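Peroxiredoxin PRX1, mitochondrial (Saccharomyces cerevisiae, PDB 5YKJ) reduces peroxides as a mitochondrial 1-Cys peroxiredoxin, a thiol peroxidase whose oxidised cysteine is resolved through the glutathione and thioredoxin systems. Local coordinates at residues 18-22 with 23-27. Sequence-based numbering, arbitrary orientation.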
ATOM      1  N   GLY A  18     -11.820   0.367 -16.258  1.00 16.36           N
ATOM      2  CA  GLY A  18     -13.179  -0.102 -16.315  1.00 21.60           C
ATOM      3  C   GLY A  18     -13.714  -0.463 -14.943  1.00 18.57           C
ATOM      4  O   GLY A  18     -13.043  -0.291 -13.974  1.00 16.06           O
ATOM      5  N   LYS A  19     -14.931  -0.955 -14.877  1.00 16.39           N
ATOM      6  CA  LYS A  19     -15.486  -1.347 -13.635  1.00 14.71           C
ATOM      7  C   LYS A  19     -14.747  -2.538 -13.024  1.00 19.78           C
ATOM      8  O   LYS A  19     -14.462  -3.466 -13.678  1.00 19.24           O
ATOM      9  CB  LYS A  19     -16.964  -1.648 -13.809  1.00 18.72           C
ATOM     10  CG  LYS A  19     -17.737  -0.427 -14.235  1.00 41.75           C
ATOM     11  CD  LYS A  19     -19.230  -0.630 -14.199  1.00 48.71           C
ATOM     12  CE  LYS A  19     -20.014   0.656 -14.431  1.00 48.76           C
ATOM     13  NZ  LYS A  19     -21.469   0.337 -14.494  1.00 63.50           N
ATOM     14  N   ILE A  20     -14.483  -2.458 -11.734  1.00 14.74           N
ATOM     15  CA  ILE A  20     -13.830  -3.511 -11.027  1.00 16.77           C
ATOM     16  C   ILE A  20     -14.541  -3.868  -9.737  1.00 13.36           C
ATOM     17  O   ILE A  20     -15.332  -3.151  -9.253  1.00 14.52           O
ATOM     18  CB  ILE A  20     -12.367  -3.198 -10.688  1.00 18.31           C
ATOM     19  CG1 ILE A  20     -12.259  -2.204  -9.552  1.00 18.42           C
ATOM     20  CG2 ILE A  20     -11.631  -2.749 -11.908  1.00 33.41           C
ATOM     21  CD1 ILE A  20     -10.864  -2.118  -8.965  1.00 30.28           C
ATOM     22  N   ASN A  21     -14.193  -5.031  -9.239  1.00 14.79           N
ATOM     23  CA  ASN A  21     -14.559  -5.476  -7.929  1.00 13.02           C
ATOM     24  C   ASN A  21     -13.146  -5.528  -7.304  1.00 13.20           C
ATOM     25  O   ASN A  21     -12.308  -6.093  -7.851  1.00 13.07           O
ATOM     26  CB  ASN A  21     -15.215  -6.819  -7.919  1.00 13.12           C
ATOM     27  CG  ASN A  21     -15.375  -7.352  -6.525  1.00 15.79           C
ATOM     28  OD1 ASN A  21     -14.576  -8.069  -6.040  1.00 12.15           O
ATOM     29  ND2 ASN A  21     -16.398  -6.917  -5.894  1.00 18.49           N
ATOM     30  N   PHE A  22     -12.944  -4.910  -6.154  1.00 11.59           N
ATOM     31  CA  PHE A  22     -11.631  -4.835  -5.573  1.00 11.63           C
ATOM     32  C   PHE A  22     -10.962  -6.154  -5.284  1.00 12.06           C
ATOM     33  O   PHE A  22      -9.859  -6.329  -5.602  1.00 11.55           O
ATOM     34  CB  PHE A  22     -11.771  -4.007  -4.283  1.00 10.15           C
ATOM     35  CG  PHE A  22     -10.454  -3.639  -3.597  1.00  8.22           C
ATOM     36  CD1 PHE A  22      -9.464  -3.009  -4.278  1.00 15.11           C
ATOM     37  CD2 PHE A  22     -10.256  -3.894  -2.281  1.00 11.07           C
ATOM     38  CE1 PHE A  22      -8.298  -2.700  -3.686  1.00 14.19           C
ATOM     39  CE2 PHE A  22      -9.072  -3.551  -1.653  1.00 12.08           C
ATOM     40  CZ  PHE A  22      -8.104  -2.929  -2.363  1.00 13.49           C
ATOM     41  N   TYR A  23     -11.673  -7.059  -4.659  1.00 11.11           N
ATOM     42  CA  TYR A  23     -11.115  -8.357  -4.343  1.00 13.93           C
ATOM     43  C   TYR A  23     -10.717  -9.125  -5.622  1.00 16.49           C
ATOM     44  O   TYR A  23      -9.705  -9.730  -5.674  1.00 11.29           O
ATOM     45  CB  TYR A  23     -12.077  -9.201  -3.481  1.00 12.60           C
ATOM     46  CG  TYR A  23     -12.143  -8.867  -2.007  1.00 11.95           C
ATOM     47  CD1 TYR A  23     -11.652  -7.693  -1.527  1.00 10.61           C
ATOM     48  CD2 TYR A  23     -12.702  -9.737  -1.132  1.00  9.91           C
ATOM     49  CE1 TYR A  23     -11.738  -7.388  -0.204  1.00  8.88           C
ATOM     50  CE2 TYR A  23     -12.800  -9.459   0.182  1.00 12.56           C
ATOM     51  CZ  TYR A  23     -12.288  -8.279   0.656  1.00 11.23           C
ATOM     52  OH  TYR A  23     -12.364  -8.020   1.968  1.00 12.79           O
ATOM     53  N   ASP A  24     -11.580  -9.047  -6.619  1.00 13.70           N
ATOM     54  CA  ASP A  24     -11.328  -9.679  -7.894  1.00 14.78           C
ATOM     55  C   ASP A  24     -10.110  -9.076  -8.552  1.00 14.79           C
ATOM     56  O   ASP A  24      -9.330  -9.786  -9.129  1.00 16.66           O
ATOM     57  CB  ASP A  24     -12.529  -9.508  -8.814  1.00 11.53           C
ATOM     58  CG  ASP A  24     -13.676 -10.412  -8.472  1.00 22.62           C
ATOM     59  OD1 ASP A  24     -13.512 -11.290  -7.680  1.00 22.77           O
ATOM     60  OD2 ASP A  24     -14.739 -10.199  -8.994  1.00 23.58           O
ATOM     61  N   TYR A  25      -9.961  -7.769  -8.461  1.00 14.95           N
ATOM     62  CA  TYR A  25      -8.808  -7.156  -9.056  1.00 18.65           C
ATOM     63  C   TYR A  25      -7.527  -7.657  -8.397  1.00 18.98           C
ATOM     64  O   TYR A  25      -6.569  -7.943  -9.038  1.00 12.47           O
ATOM     65  CB  TYR A  25      -8.859  -5.587  -8.963  1.00 15.45           C
ATOM     66  CG  TYR A  25      -7.523  -4.905  -9.267  1.00 14.68           C
ATOM     67  CD1 TYR A  25      -7.077  -4.795 -10.540  1.00 14.02           C
ATOM     68  CD2 TYR A  25      -6.748  -4.366  -8.275  1.00 13.81           C
ATOM     69  CE1 TYR A  25      -5.884  -4.213 -10.836  1.00 13.94           C
ATOM     70  CE2 TYR A  25      -5.556  -3.764  -8.551  1.00 11.91           C
ATOM     71  CZ  TYR A  25      -5.110  -3.685  -9.833  1.00 12.36           C
ATOM     72  OH  TYR A  25      -3.911  -3.098 -10.122  1.00 15.56           O
ATOM     73  N   LEU A  26      -7.538  -7.693  -7.082  1.00 11.46           N
ATOM     74  CA  LEU A  26      -6.391  -8.116  -6.333  1.00 12.04           C
ATOM     75  C   LEU A  26      -6.052  -9.585  -6.524  1.00 17.00           C
ATOM     76  O   LEU A  26      -4.961  -9.936  -6.565  1.00 13.45           O
ATOM     77  CB  LEU A  26      -6.589  -7.858  -4.843  1.00 11.85           C
ATOM     78  CG  LEU A  26      -6.555  -6.430  -4.339  1.00 13.96           C
ATOM     79  CD1 LEU A  26      -6.854  -6.413  -2.859  1.00 20.82           C
ATOM     80  CD2 LEU A  26      -5.236  -5.762  -4.668  1.00 21.71           C
ATOM     81  N   GLY A  27      -7.071 -10.397  -6.594  1.00 18.10           N
ATOM     82  CA  GLY A  27      -6.852 -11.811  -6.719  1.00 17.47           C
ATOM     83  C   GLY A  27      -6.108 -12.332  -5.531  1.00 18.44           C
ATOM     84  O   GLY A  27      -6.435 -12.029  -4.437  1.00 17.79           O
TER
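Leu26 lays its CD1 methyl over one face of the Phe22 ring, one helical turn earlier in the chain. The methyl carbon CD1 lies 4.0 Å from the centroid of that ring, a CH-pi contact offset toward the rim at CZ. With CG anti to its backbone N (chi1 -172°), Phe22 brings CD2 to the edge of the Tyr23 ring, near its plane, 4.1 Å from Tyr23 CD1. Asn21 is the N-cap of the short helix 22-26. Its OD1 accepts from Asp24 N at 3.2 Å, in the carbonyl plane and on a lone pair. The same oxygen also accepts from Asn10 ND2, while Asn21 ND2 donates to Asp12. With an alanine in place of Asn21, Asp24 N would probably lose its capping acceptor and Asp12 its amide donor, so the first turn would be held less firmly. The backbone carries the turn on: Tyr25 N donates to Asn21 O at 2.9 Å, and Leu26 N to Phe22 O at 3.1 Å. Ile20 CD1 rests on Tyr25 CB at 4.0 Å. The helix closes at Gly27, where phi turns positive. Strand 20-21 pairs antiparallel with strand 12-13, the helix follows it directly, and Phe22 stacks on Phe11. Ile20, Phe22 and Tyr25 all pack on Ile66, and Tyr25 OH bonds to Leu65 O, which seats the strand-helix junction against strand 63-69 of the central sheet of the thioredoxin-like fold.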